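Local coordinates for protein putative hydrolase (Campylobacter jejuni, PDB 3D6L) that is a hexameric hot dog fold thioesterase that probably hydrolyses long-chain fatty acyl-CoA thioesters, at residues G5-K10 and S70-V75; G22-G27 and V63-I68; L44-V49 and E126-I131; G79-S84 and G119-I124; V85-T90 and A108-V113. All blocks are in the same frame, centred on the assembly; numbering follows the deposited sequence.

Contact 1: G5-K10 and S70-V75; sequences GEPKLK and SCYSKV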
# COMPACT_ATOMS: atom_id res chain seq x y z
N GLY A 5 -31.07 4.62 0.97
CA GLY A 5 -30.53 4.33 2.30
C GLY A 5 -29.29 5.14 2.62
O GLY A 5 -28.97 6.11 1.92
N GLU A 6 -28.60 4.75 3.69
CA GLU A 6 -27.30 5.34 4.03
C GLU A 6 -26.17 4.61 3.26
O GLU A 6 -26.39 3.51 2.74
CB GLU A 6 -27.08 5.36 5.56
CG GLU A 6 -27.08 4.01 6.27
CD GLU A 6 -26.53 4.09 7.71
OE1 GLU A 6 -27.03 4.93 8.51
OE2 GLU A 6 -25.61 3.30 8.04
N PRO A 7 -24.98 5.24 3.17
CA PRO A 7 -23.88 4.65 2.40
C PRO A 7 -23.45 3.29 2.94
O PRO A 7 -23.46 3.08 4.16
CB PRO A 7 -22.74 5.65 2.58
CG PRO A 7 -23.38 6.91 2.98
CD PRO A 7 -24.59 6.53 3.76
N LYS A 8 -23.09 2.39 2.03
CA LYS A 8 -22.54 1.09 2.40
C LYS A 8 -21.05 1.20 2.68
O LYS A 8 -20.50 0.45 3.48
CB LYS A 8 -22.82 0.05 1.30
CG LYS A 8 -24.31 -0.18 1.03
CD LYS A 8 -24.94 -1.05 2.11
CE LYS A 8 -26.38 -0.61 2.44
NZ LYS A 8 -27.26 -0.43 1.24
N LEU A 9 -20.41 2.16 2.01
CA LEU A 9 -19.02 2.53 2.27
C LEU A 9 -18.89 4.04 2.30
O LEU A 9 -19.61 4.75 1.61
CB LEU A 9 -18.10 1.96 1.19
CG LEU A 9 -17.12 0.84 1.53
CD1 LEU A 9 -17.79 -0.32 2.24
CD2 LEU A 9 -16.43 0.34 0.27
N LYS A 10 -17.95 4.50 3.12
CA LYS A 10 -17.61 5.91 3.24
C LYS A 10 -16.10 6.01 3.58
O LYS A 10 -15.65 5.58 4.65
CB LYS A 10 -18.49 6.56 4.31
CG LYS A 10 -18.58 8.08 4.26
CD LYS A 10 -19.94 8.54 4.80
CE LYS A 10 -19.85 9.84 5.63
NZ LYS A 10 -19.73 11.09 4.82
N SER A 70 -18.73 8.44 -0.75
CA SER A 70 -19.81 7.64 -0.21
C SER A 70 -20.34 6.75 -1.33
O SER A 70 -20.59 7.23 -2.43
CB SER A 70 -20.92 8.53 0.34
OG SER A 70 -20.47 9.22 1.50
N CYS A 71 -20.48 5.47 -1.02
CA CYS A 71 -21.00 4.50 -1.97
C CYS A 71 -22.34 4.00 -1.49
O CYS A 71 -22.45 3.35 -0.45
CB CYS A 71 -20.05 3.30 -2.11
SG CYS A 71 -18.38 3.72 -2.61
N TYR A 72 -23.36 4.31 -2.29
CA TYR A 72 -24.72 3.90 -2.04
C TYR A 72 -25.06 2.71 -2.92
O TYR A 72 -24.54 2.59 -4.03
CB TYR A 72 -25.67 5.04 -2.34
CG TYR A 72 -25.44 6.27 -1.49
CD1 TYR A 72 -24.50 7.24 -1.87
CD2 TYR A 72 -26.16 6.46 -0.30
CE1 TYR A 72 -24.29 8.37 -1.09
CE2 TYR A 72 -25.95 7.60 0.48
CZ TYR A 72 -25.02 8.55 0.08
OH TYR A 72 -24.81 9.67 0.85
N SER A 73 -25.95 1.86 -2.44
CA SER A 73 -26.32 0.65 -3.14
C SER A 73 -27.81 0.41 -3.15
O SER A 73 -28.50 0.67 -2.16
CB SER A 73 -25.63 -0.54 -2.50
OG SER A 73 -24.23 -0.34 -2.53
N LYS A 74 -28.31 -0.07 -4.29
CA LYS A 74 -29.66 -0.60 -4.36
C LYS A 74 -29.67 -1.95 -5.07
O LYS A 74 -29.28 -2.06 -6.24
CB LYS A 74 -30.61 0.39 -5.04
CG LYS A 74 -32.07 -0.06 -4.98
CD LYS A 74 -33.04 1.04 -5.36
CE LYS A 74 -34.43 0.45 -5.65
NZ LYS A 74 -35.10 -0.10 -4.43
N VAL A 75 -30.11 -2.98 -4.36
CA VAL A 75 -30.32 -4.28 -4.97
C VAL A 75 -31.46 -4.11 -5.96
O VAL A 75 -32.57 -3.75 -5.61
CB VAL A 75 -30.65 -5.37 -3.94
CG1 VAL A 75 -30.89 -6.70 -4.65
CG2 VAL A 75 -29.51 -5.49 -2.94
O HOH W 1 -26.85 2.69 0.18
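Pro7 and Tyr72 lie side by side and point the same way; Pro7 CB lies over one face of the phenol ring, offset toward the rim, and Pro7 CG is 3.7 Å from Tyr72 CE2. At the edge of the same ring, near its plane, stands the carbonyl of Gly5, whose O is 3.6 Å from Tyr72 CD2. The closely packed part lies beside this pair, in the backbone. Cys71 O accepts from Lys8 N at 2.7 Å and, weakly, from Leu9 N at 3.4 Å, so that two residues of one chain segment face a single residue of the other, a classic beta bulge. In return Cys71 N makes a nearly straight bond to Leu9 O (2.9 Å, 173°). Toward Glu6 and Ser73 the contact is looser and a water links the segments: it donates to Glu6 O, accepts from Ser73 N and has a weak bond from Lys8 NZ. Lys8 CG, beside the backbone N (chi1 -61°), lies 3.6 Å from Ser73 OG. Leu9 and Cys71 occupy one face of the sheet and Lys10 and Ser70 the other. Leu9 and Cys71 rest on Ile39 and Ala36 of helix 26-42, Lys10 makes backbone hydrogen bonds to a second subunit, and strand 68-78 continues the sheet through Ser70 and Tyr72, which pair with Thr90 and Glu88 of strand 82-94.

Contact 2: G22-G27 and V63-I68; sequences GNIFGG and VFIGDI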
# COMPACT_ATOMS: atom_id res chain seq x y z
N GLY A 22 -3.02 13.03 -11.52
CA GLY A 22 -3.27 13.71 -10.25
C GLY A 22 -4.70 13.60 -9.73
O GLY A 22 -4.99 14.04 -8.61
N ASN A 23 -5.59 13.03 -10.53
CA ASN A 23 -6.93 12.71 -10.04
C ASN A 23 -6.93 11.36 -9.34
O ASN A 23 -6.01 10.56 -9.52
CB ASN A 23 -7.94 12.72 -11.19
CG ASN A 23 -8.06 14.09 -11.85
OD1 ASN A 23 -7.90 15.14 -11.19
ND2 ASN A 23 -8.34 14.10 -13.14
N ILE A 24 -7.97 11.11 -8.54
CA ILE A 24 -8.10 9.83 -7.87
C ILE A 24 -8.29 8.72 -8.91
O ILE A 24 -9.14 8.82 -9.80
CB ILE A 24 -9.23 9.82 -6.82
CG1 ILE A 24 -8.94 10.83 -5.70
CG2 ILE A 24 -9.42 8.43 -6.23
CD1 ILE A 24 -7.62 10.62 -4.94
N PHE A 25 -7.46 7.69 -8.80
CA PHE A 25 -7.40 6.59 -9.74
C PHE A 25 -8.74 5.87 -9.84
O PHE A 25 -9.34 5.52 -8.83
CB PHE A 25 -6.25 5.66 -9.31
CG PHE A 25 -6.11 4.41 -10.12
CD1 PHE A 25 -5.92 3.18 -9.48
CD2 PHE A 25 -6.13 4.44 -11.52
CE1 PHE A 25 -5.77 2.00 -10.22
CE2 PHE A 25 -5.99 3.27 -12.27
CZ PHE A 25 -5.81 2.04 -11.62
N GLY A 26 -9.22 5.68 -11.07
CA GLY A 26 -10.49 5.01 -11.33
C GLY A 26 -10.58 3.62 -10.75
O GLY A 26 -11.63 3.21 -10.27
N GLY A 27 -9.46 2.88 -10.79
CA GLY A 27 -9.37 1.54 -10.19
C GLY A 27 -9.58 1.50 -8.67
O GLY A 27 -10.13 0.52 -8.15
N VAL A 63 -12.61 12.49 -9.44
CA VAL A 63 -12.52 12.46 -7.98
C VAL A 63 -11.17 13.06 -7.59
O VAL A 63 -10.15 12.79 -8.25
CB VAL A 63 -12.69 11.02 -7.43
CG1 VAL A 63 -12.62 10.98 -5.92
CG2 VAL A 63 -14.01 10.43 -7.90
N PHE A 64 -11.16 13.90 -6.55
CA PHE A 64 -9.93 14.56 -6.09
C PHE A 64 -9.46 14.07 -4.73
O PHE A 64 -10.24 13.52 -3.94
CB PHE A 64 -10.10 16.09 -6.04
CG PHE A 64 -10.56 16.70 -7.34
CD1 PHE A 64 -11.49 17.73 -7.33
CD2 PHE A 64 -10.05 16.25 -8.56
CE1 PHE A 64 -11.93 18.30 -8.53
CE2 PHE A 64 -10.48 16.81 -9.76
CZ PHE A 64 -11.42 17.84 -9.75
N ILE A 65 -8.17 14.29 -4.47
CA ILE A 65 -7.59 14.11 -3.14
C ILE A 65 -8.44 14.88 -2.12
O ILE A 65 -8.80 16.05 -2.34
CB ILE A 65 -6.13 14.61 -3.09
CG1 ILE A 65 -5.23 13.71 -3.95
CG2 ILE A 65 -5.61 14.68 -1.65
CD1 ILE A 65 -3.85 14.28 -4.27
N GLY A 66 -8.77 14.22 -1.02
CA GLY A 66 -9.50 14.87 0.06
C GLY A 66 -10.99 14.63 0.06
O GLY A 66 -11.62 14.75 1.12
N ASP A 67 -11.55 14.28 -1.10
CA ASP A 67 -12.98 13.93 -1.22
C ASP A 67 -13.36 12.84 -0.23
O ASP A 67 -12.60 11.89 -0.02
CB ASP A 67 -13.33 13.40 -2.61
CG ASP A 67 -13.27 14.45 -3.69
OD1 ASP A 67 -13.30 14.06 -4.88
OD2 ASP A 67 -13.20 15.67 -3.38
N ILE A 68 -14.52 13.01 0.39
CA ILE A 68 -15.14 11.95 1.17
C ILE A 68 -16.04 11.22 0.18
O ILE A 68 -17.00 11.80 -0.34
CB ILE A 68 -15.98 12.51 2.36
CG1 ILE A 68 -15.27 13.69 3.06
CG2 ILE A 68 -16.35 11.39 3.35
CD1 ILE A 68 -13.89 13.39 3.64
O HOH W 2 -6.57 15.11 -6.85
O HOH W 3 -10.98 10.45 -11.40
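The side-chain amide of Asn23 lies beside the ring of Phe64, both pointing the same way with their planes 46° apart, and the end of the amide meets the ring at its edge, around CE2 and CD2. The CB of Phe25 points away from residues 63-68, and one face of its ring has Gly27 N 3.5 Å above the plane, over the ring centre. Next to the amide, Ile24 N donates to Val63 O at 2.8 Å in a nearly straight bond. The Ile24 side chain reaches along Val63 to Ile65: CG1 comes 3.7 Å from Val63 CG1, and CD1 4.0 Å from Ile65 CG1. Residues 22-25 lead into the long central helix of the hot dog fold, with Phe25 at the N-cap position of helix 26-42. Residues 63-67 belong to the connection between strands 48-58 and 68-78 and include a type II turn from Phe64 to Asp67, with Gly66 at the position of positive phi (98°). Asp67 OD1 accepts from Phe64 N at 2.7 Å, met from above the carboxylate plane, and also forms a salt bridge with Arg93. Two waters bridge the loops, one donating to Gly22 O and accepting from Ile65 N, the other donating to Ile24 O and accepting from Val63 N. Ile65 packs on Pro20 of the fourth subunit and Asn23 on Arg48 of the third.

Contact 3: L44-V49 and E126-I131; sequences LSPERV and EELKRI
Leu44 and Leu128 carry most of this contact, each laying a methyl group against the backbone of the other. Leu44 CD2 sits over the peptide that follows Leu128, 3.5 Å from Leu128 O and 3.6 Å from Lys129 N, and it also touches Leu128 CB at 3.9 Å. In the reverse direction Leu128 CD1 reaches Leu44 O at 3.4 Å. The Leu128 side chain has CG anti to the carbonyl carbon, beside the backbone N (chi1 -64°), and from there one branch extends past the Leu44 carbonyl toward Pro46. With that proline it meets tip to tip, Leu128 CD1 lying 4.1 Å from Pro46 CD. The smaller share of Lys129 comes from the root of its chain, CG being 4.1 Å from Leu44 CD2; the extended remainder leads off to the carbonyl of Gly79, which NZ grips by a hydrogen bond. No hydrogen bond joins the two segments; they meet by van der Waals packing. Within the segments, Ser45 OG donates to Arg48 O across the turn that enters strand 48-58, and Arg130 N bonds to Glu126 O in the short helix; Leu128 O is bonded to His132 ND1. Leu44 is shared further with Val75, Val78 and Ile124, while Pro46 packs on Gly98 of a second subunit. The hot dog fold is an antiparallel sheet wrapped round a central helix; the short helix 126-130 comes after its last strand and packs on the connection between helix 26-42 and strand 48-58, outermost in this chain.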
# COMPACT_ATOMS: atom_id res chain seq x y z
N LEU A 44 -28.69 -10.43 1.19
CA LEU A 44 -29.44 -11.56 0.66
C LEU A 44 -28.66 -12.86 0.75
O LEU A 44 -29.19 -13.92 0.45
CB LEU A 44 -29.86 -11.28 -0.78
CG LEU A 44 -31.10 -10.39 -0.87
CD1 LEU A 44 -31.01 -9.45 -2.04
CD2 LEU A 44 -32.34 -11.25 -0.95
N SER A 45 -27.40 -12.75 1.18
CA SER A 45 -26.49 -13.89 1.25
C SER A 45 -25.36 -13.60 2.24
O SER A 45 -24.23 -13.32 1.82
CB SER A 45 -25.92 -14.18 -0.14
OG SER A 45 -24.92 -15.18 -0.09
N PRO A 46 -25.66 -13.68 3.55
CA PRO A 46 -24.81 -13.22 4.65
C PRO A 46 -23.36 -13.72 4.67
O PRO A 46 -22.45 -12.92 4.93
CB PRO A 46 -25.56 -13.70 5.90
CG PRO A 46 -26.99 -13.79 5.46
CD PRO A 46 -26.92 -14.27 4.05
N GLU A 47 -23.14 -15.01 4.40
CA GLU A 47 -21.80 -15.61 4.49
C GLU A 47 -20.78 -15.07 3.49
O GLU A 47 -19.70 -14.64 3.89
CB GLU A 47 -21.85 -17.14 4.38
CG GLU A 47 -22.16 -17.85 5.69
CD GLU A 47 -23.64 -18.22 5.81
OE1 GLU A 47 -24.49 -17.52 5.19
OE2 GLU A 47 -23.94 -19.22 6.51
N ARG A 48 -21.12 -15.12 2.20
CA ARG A 48 -20.18 -14.78 1.14
C ARG A 48 -20.88 -14.52 -0.19
O ARG A 48 -21.88 -15.16 -0.52
CB ARG A 48 -19.15 -15.91 0.98
CG ARG A 48 -17.91 -15.55 0.17
CD ARG A 48 -17.10 -16.78 -0.19
NE ARG A 48 -16.19 -16.49 -1.29
CZ ARG A 48 -15.25 -17.32 -1.76
NH1 ARG A 48 -15.08 -18.52 -1.22
NH2 ARG A 48 -14.48 -16.94 -2.76
N VAL A 49 -20.36 -13.57 -0.95
CA VAL A 49 -20.73 -13.43 -2.35
C VAL A 49 -19.46 -13.36 -3.19
O VAL A 49 -18.41 -12.91 -2.69
CB VAL A 49 -21.66 -12.21 -2.62
CG1 VAL A 49 -23.04 -12.41 -1.95
CG2 VAL A 49 -21.02 -10.89 -2.17
N GLU A 126 -35.84 -17.72 0.17
CA GLU A 126 -37.05 -16.97 -0.20
C GLU A 126 -37.46 -15.93 0.86
O GLU A 126 -38.09 -14.92 0.54
CB GLU A 126 -38.22 -17.92 -0.59
CG GLU A 126 -38.13 -19.37 -0.05
CD GLU A 126 -39.40 -20.21 -0.26
OE1 GLU A 126 -39.66 -20.63 -1.42
OE2 GLU A 126 -40.12 -20.48 0.74
N GLU A 127 -37.08 -16.18 2.11
CA GLU A 127 -37.36 -15.25 3.21
C GLU A 127 -36.63 -13.91 3.05
O GLU A 127 -37.23 -12.86 3.24
CB GLU A 127 -37.00 -15.87 4.56
CG GLU A 127 -37.27 -14.94 5.74
CD GLU A 127 -36.90 -15.56 7.07
OE1 GLU A 127 -37.36 -16.70 7.34
OE2 GLU A 127 -36.18 -14.91 7.86
N LEU A 128 -35.34 -13.97 2.73
CA LEU A 128 -34.54 -12.76 2.54
C LEU A 128 -34.99 -12.00 1.30
O LEU A 128 -34.96 -10.77 1.28
CB LEU A 128 -33.06 -13.10 2.46
CG LEU A 128 -32.39 -13.71 3.70
CD1 LEU A 128 -30.95 -14.05 3.37
CD2 LEU A 128 -32.47 -12.79 4.91
N LYS A 129 -35.41 -12.75 0.28
CA LYS A 129 -36.03 -12.15 -0.90
C LYS A 129 -37.32 -11.43 -0.53
O LYS A 129 -37.54 -10.32 -1.00
CB LYS A 129 -36.32 -13.21 -1.97
CG LYS A 129 -35.09 -13.78 -2.64
CD LYS A 129 -35.49 -14.47 -3.92
CE LYS A 129 -34.53 -15.58 -4.28
NZ LYS A 129 -35.02 -16.35 -5.45
N ARG A 130 -38.14 -12.06 0.32
CA ARG A 130 -39.41 -11.46 0.77
C ARG A 130 -39.22 -10.16 1.54
O ARG A 130 -39.93 -9.19 1.29
CB ARG A 130 -40.24 -12.45 1.60
CG ARG A 130 -41.11 -13.40 0.78
CD ARG A 130 -42.19 -14.10 1.63
NE ARG A 130 -41.62 -14.79 2.79
CZ ARG A 130 -41.13 -16.03 2.78
NH1 ARG A 130 -41.12 -16.75 1.66
NH2 ARG A 130 -40.63 -16.56 3.89
N ILE A 131 -38.25 -10.14 2.46
CA ILE A 131 -38.01 -8.93 3.27
C ILE A 131 -37.28 -7.82 2.52
O ILE A 131 -37.08 -6.73 3.06
CB ILE A 131 -37.31 -9.23 4.64
CG1 ILE A 131 -35.97 -9.93 4.45
CG2 ILE A 131 -38.23 -10.04 5.54
CD1 ILE A 131 -35.16 -10.05 5.73

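Contact 4: G79-S84 and G119-I124; sequences GNTSIS and GKKNPI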
# COMPACT_ATOMS: atom_id res chain seq x y z
N GLY A 79 -32.02 -13.29 -8.53
CA GLY A 79 -32.35 -14.50 -9.27
C GLY A 79 -32.40 -15.66 -8.30
O GLY A 79 -32.78 -15.48 -7.15
N ASN A 80 -32.02 -16.84 -8.76
CA ASN A 80 -31.96 -18.03 -7.92
C ASN A 80 -30.69 -18.00 -7.05
O ASN A 80 -30.75 -18.29 -5.85
CB ASN A 80 -32.08 -19.28 -8.81
CG ASN A 80 -31.37 -20.50 -8.23
OD1 ASN A 80 -31.84 -21.13 -7.28
ND2 ASN A 80 -30.22 -20.85 -8.82
N THR A 81 -29.56 -17.62 -7.66
CA THR A 81 -28.29 -17.43 -6.94
C THR A 81 -27.63 -16.06 -7.16
O THR A 81 -26.70 -15.68 -6.43
CB THR A 81 -27.24 -18.52 -7.29
OG1 THR A 81 -27.03 -18.53 -8.71
CG2 THR A 81 -27.68 -19.90 -6.83
N SER A 82 -28.09 -15.31 -8.17
CA SER A 82 -27.42 -14.07 -8.55
C SER A 82 -28.07 -12.84 -7.93
O SER A 82 -29.26 -12.86 -7.64
CB SER A 82 -27.36 -13.93 -10.07
OG SER A 82 -28.63 -13.57 -10.60
N ILE A 83 -27.28 -11.78 -7.73
CA ILE A 83 -27.75 -10.53 -7.12
C ILE A 83 -27.19 -9.29 -7.84
O ILE A 83 -25.98 -9.08 -7.86
CB ILE A 83 -27.36 -10.45 -5.61
CG1 ILE A 83 -27.71 -11.75 -4.87
CG2 ILE A 83 -27.99 -9.23 -4.95
CD1 ILE A 83 -26.95 -11.95 -3.56
N SER A 84 -28.08 -8.47 -8.39
CA SER A 84 -27.68 -7.25 -9.08
C SER A 84 -27.81 -6.01 -8.20
O SER A 84 -28.81 -5.83 -7.50
CB SER A 84 -28.48 -7.05 -10.35
OG SER A 84 -28.29 -8.16 -11.21
N GLY A 119 -17.26 -21.42 -1.51
CA GLY A 119 -17.40 -20.99 -2.90
C GLY A 119 -18.33 -21.77 -3.82
O GLY A 119 -18.23 -21.66 -5.04
N LYS A 120 -19.23 -22.57 -3.24
CA LYS A 120 -20.21 -23.30 -4.05
C LYS A 120 -21.53 -22.55 -4.08
O LYS A 120 -21.91 -21.90 -3.11
CB LYS A 120 -20.41 -24.73 -3.52
CG LYS A 120 -19.12 -25.56 -3.52
CD LYS A 120 -19.40 -27.07 -3.41
CE LYS A 120 -19.65 -27.72 -4.79
NZ LYS A 120 -20.00 -29.16 -4.68
N LYS A 121 -22.23 -22.62 -5.21
CA LYS A 121 -23.49 -21.89 -5.37
C LYS A 121 -24.48 -22.17 -4.24
O LYS A 121 -24.72 -23.32 -3.88
CB LYS A 121 -24.12 -22.14 -6.74
CG LYS A 121 -23.50 -21.28 -7.85
CD LYS A 121 -24.18 -21.46 -9.20
CE LYS A 121 -23.57 -20.50 -10.23
NZ LYS A 121 -24.14 -20.69 -11.60
N ASN A 122 -25.00 -21.09 -3.67
CA ASN A 122 -25.95 -21.13 -2.57
C ASN A 122 -27.25 -20.51 -3.07
O ASN A 122 -27.28 -19.32 -3.37
CB ASN A 122 -25.37 -20.34 -1.37
CG ASN A 122 -26.12 -20.57 -0.05
OD1 ASN A 122 -27.10 -21.33 0.01
ND2 ASN A 122 -25.66 -19.91 1.02
N PRO A 123 -28.32 -21.31 -3.22
CA PRO A 123 -29.61 -20.70 -3.58
C PRO A 123 -30.07 -19.73 -2.50
O PRO A 123 -30.01 -20.05 -1.31
CB PRO A 123 -30.56 -21.89 -3.68
CG PRO A 123 -29.67 -23.06 -3.93
CD PRO A 123 -28.44 -22.78 -3.12
N ILE A 124 -30.48 -18.53 -2.92
CA ILE A 124 -30.91 -17.48 -1.99
C ILE A 124 -32.24 -17.86 -1.35
O ILE A 124 -33.18 -18.30 -2.03
CB ILE A 124 -31.03 -16.11 -2.71
CG1 ILE A 124 -29.71 -15.74 -3.40
CG2 ILE A 124 -31.47 -15.02 -1.73
CD1 ILE A 124 -29.83 -14.71 -4.49
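Asn80 O accepts the backbone N-H of Ile124 at 3.0 Å, with the donor nearly along the C=O axis and the bond close to straight (169°). The same oxygen also receives the CA-H of Pro123, whose CA is 3.5 Å from Asn80 O. Around this bond the Ile124 side chain reaches strand 82-94, and its CD1 ends 3.7 Å from Ile83 CG1 and the same distance from Ser82 O. Thr81 packs on the loop: its CG2, anti to the carbonyl carbon, lies 3.5 Å from Asn122 O. Asn80 and Pro123 run side by side at the surface, while the extended chain of Lys121 crosses Thr81 at about a right angle. What positions these groups lies one shell out. Gly79 N bonds to Ser82 O at 2.9 Å, closing the turn; Asn122 O is hydrogen-bonded to Ser114 OG, and the backbones of Thr81 and Asn122 both pair with Ser114. The contact therefore folds the loop after strand 100-115 back over the turn between strands 68-78 and 82-94, where Ile124 packs on Val78 and Ser114, just before helix 126-130.

Contact 5: V85-T90 and A108-V113; sequences VEVEVT and ALVTYV
Val85 and Val110 form a hydrogen-bonded antiparallel pair in the hairpin of strands 82-94 and 100-115, in the middle of the hot dog sheet. Each gives one bond and takes one: Val85 N donates to Val110 O and Val110 N to Val85 O, both at 2.8 Å. Two residues along, Val87 N donates to Ala108 O at 2.7 Å in an almost straight line (175°), and Ala108 N answers to Val87 O at 2.9 Å. Between the two pairs Glu86 and Leu109 form a non-hydrogen-bonded pair, whose main-chain groups turn outward; the backbone of Glu86 bonds instead to Lys74 on strand 68-78. Two of the carbonyls also receive CA-H groups, Val85 O from Leu109 and Ala108 O from Glu86. Glu86 keeps CG anti to the backbone N (chi1 -176°) and bends at the next torsion, which turns the carboxylate back over the neighbouring strand. Its OE2 comes close to Ala108 O, but both are acceptors and no bond forms there; OE2 has a weak hydrogen bond from Ser107 OG. Val85, Val87, Ala108 and Val110 lie on the opposite face, toward helix 26-42, where Ala108 and Val110 rest on Ile33. The side chains of Val85 and Tyr112 cross obliquely on this face too, and the hydroxyl of Tyr112 is bonded to Asp34 O in that helix. The closest approach of the pair puts Val85 CG2 4.0 Å from Tyr112 CE1.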
# COMPACT_ATOMS: atom_id res chain seq x y z
N VAL A 85 -26.79 -5.16 -8.26
CA VAL A 85 -26.72 -4.01 -7.38
C VAL A 85 -26.34 -2.78 -8.18
O VAL A 85 -25.34 -2.79 -8.90
CB VAL A 85 -25.70 -4.24 -6.23
CG1 VAL A 85 -25.64 -3.04 -5.31
CG2 VAL A 85 -26.04 -5.50 -5.43
N GLU A 86 -27.14 -1.74 -8.06
CA GLU A 86 -26.75 -0.44 -8.58
C GLU A 86 -25.94 0.28 -7.50
O GLU A 86 -26.40 0.41 -6.36
CB GLU A 86 -27.96 0.40 -9.01
CG GLU A 86 -27.58 1.75 -9.66
CD GLU A 86 -26.97 1.61 -11.05
OE1 GLU A 86 -27.48 0.81 -11.87
OE2 GLU A 86 -25.98 2.32 -11.34
N VAL A 87 -24.75 0.72 -7.86
CA VAL A 87 -23.89 1.45 -6.93
C VAL A 87 -23.71 2.87 -7.44
O VAL A 87 -23.36 3.08 -8.59
CB VAL A 87 -22.52 0.76 -6.74
CG1 VAL A 87 -21.65 1.56 -5.78
CG2 VAL A 87 -22.70 -0.68 -6.24
N GLU A 88 -23.97 3.83 -6.56
CA GLU A 88 -23.80 5.23 -6.88
C GLU A 88 -22.77 5.81 -5.94
O GLU A 88 -22.85 5.63 -4.72
CB GLU A 88 -25.11 5.99 -6.72
CG GLU A 88 -26.19 5.58 -7.71
CD GLU A 88 -25.92 6.07 -9.13
OE1 GLU A 88 -25.13 7.03 -9.30
OE2 GLU A 88 -26.50 5.48 -10.08
N VAL A 89 -21.79 6.50 -6.51
CA VAL A 89 -20.74 7.10 -5.71
C VAL A 89 -20.89 8.62 -5.72
O VAL A 89 -21.06 9.23 -6.79
CB VAL A 89 -19.34 6.67 -6.22
CG1 VAL A 89 -18.26 7.09 -5.26
CG2 VAL A 89 -19.28 5.16 -6.43
N THR A 90 -20.83 9.23 -4.54
CA THR A 90 -20.85 10.68 -4.38
C THR A 90 -19.55 11.17 -3.73
O THR A 90 -19.03 10.53 -2.82
CB THR A 90 -22.05 11.16 -3.52
OG1 THR A 90 -21.84 10.79 -2.16
CG2 THR A 90 -23.36 10.55 -4.01
N ALA A 108 -22.41 2.36 -11.24
CA ALA A 108 -22.15 1.00 -11.72
C ALA A 108 -23.26 0.01 -11.40
O ALA A 108 -23.98 0.18 -10.42
CB ALA A 108 -20.80 0.47 -11.20
N LEU A 109 -23.37 -1.01 -12.23
CA LEU A 109 -24.28 -2.13 -12.02
C LEU A 109 -23.44 -3.38 -11.84
O LEU A 109 -22.83 -3.86 -12.80
CB LEU A 109 -25.19 -2.31 -13.24
CG LEU A 109 -26.68 -2.65 -13.10
CD1 LEU A 109 -27.18 -3.24 -14.43
CD2 LEU A 109 -27.00 -3.57 -11.92
N VAL A 110 -23.40 -3.92 -10.63
CA VAL A 110 -22.53 -5.06 -10.31
C VAL A 110 -23.39 -6.29 -10.02
O VAL A 110 -24.44 -6.17 -9.40
CB VAL A 110 -21.61 -4.77 -9.07
CG1 VAL A 110 -20.43 -5.71 -9.05
CG2 VAL A 110 -21.13 -3.32 -9.05
N THR A 111 -22.93 -7.46 -10.46
CA THR A 111 -23.64 -8.70 -10.17
C THR A 111 -22.79 -9.68 -9.36
O THR A 111 -21.60 -9.87 -9.63
CB THR A 111 -24.20 -9.38 -11.46
OG1 THR A 111 -24.89 -8.40 -12.25
CG2 THR A 111 -25.19 -10.50 -11.11
N TYR A 112 -23.41 -10.28 -8.35
CA TYR A 112 -22.76 -11.19 -7.43
C TYR A 112 -23.50 -12.52 -7.46
O TYR A 112 -24.68 -12.58 -7.81
CB TYR A 112 -22.78 -10.61 -6.00
CG TYR A 112 -22.14 -9.24 -5.91
CD1 TYR A 112 -22.89 -8.08 -6.12
CD2 TYR A 112 -20.78 -9.11 -5.64
CE1 TYR A 112 -22.29 -6.81 -6.05
CE2 TYR A 112 -20.17 -7.86 -5.57
CZ TYR A 112 -20.92 -6.72 -5.78
OH TYR A 112 -20.30 -5.49 -5.72
N VAL A 113 -22.79 -13.59 -7.11
CA VAL A 113 -23.43 -14.88 -6.90
C VAL A 113 -23.38 -15.19 -5.41
O VAL A 113 -22.37 -14.94 -4.75
CB VAL A 113 -22.79 -16.00 -7.76
CG1 VAL A 113 -21.34 -16.25 -7.37
CG2 VAL A 113 -23.60 -17.29 -7.66

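Overall arrangement
Contacts 1 and 5 pair strands of the antiparallel sheet that wraps helix 26-42; contact 4 closes its end. Contacts 1 and 5, with centres 10 Å apart, are joined through neighbouring strands 68-78 and 82-94, and strand 82-94 runs from contact 4 into contact 5. Contacts 3 and 4, 9 Å apart between centres, cluster where the C-terminal helix packs. Contact 2 lies on the opposite side of the chain's centre, its centre 33 Å from theirs. Along the chain contact 2 is nested within contact 1, and contact 5 within contact 4, itself within contact 3. The sheet-helix core is thus finished at two ends, with contacts 1, 2 and 3 touching other subunits of the hexamer.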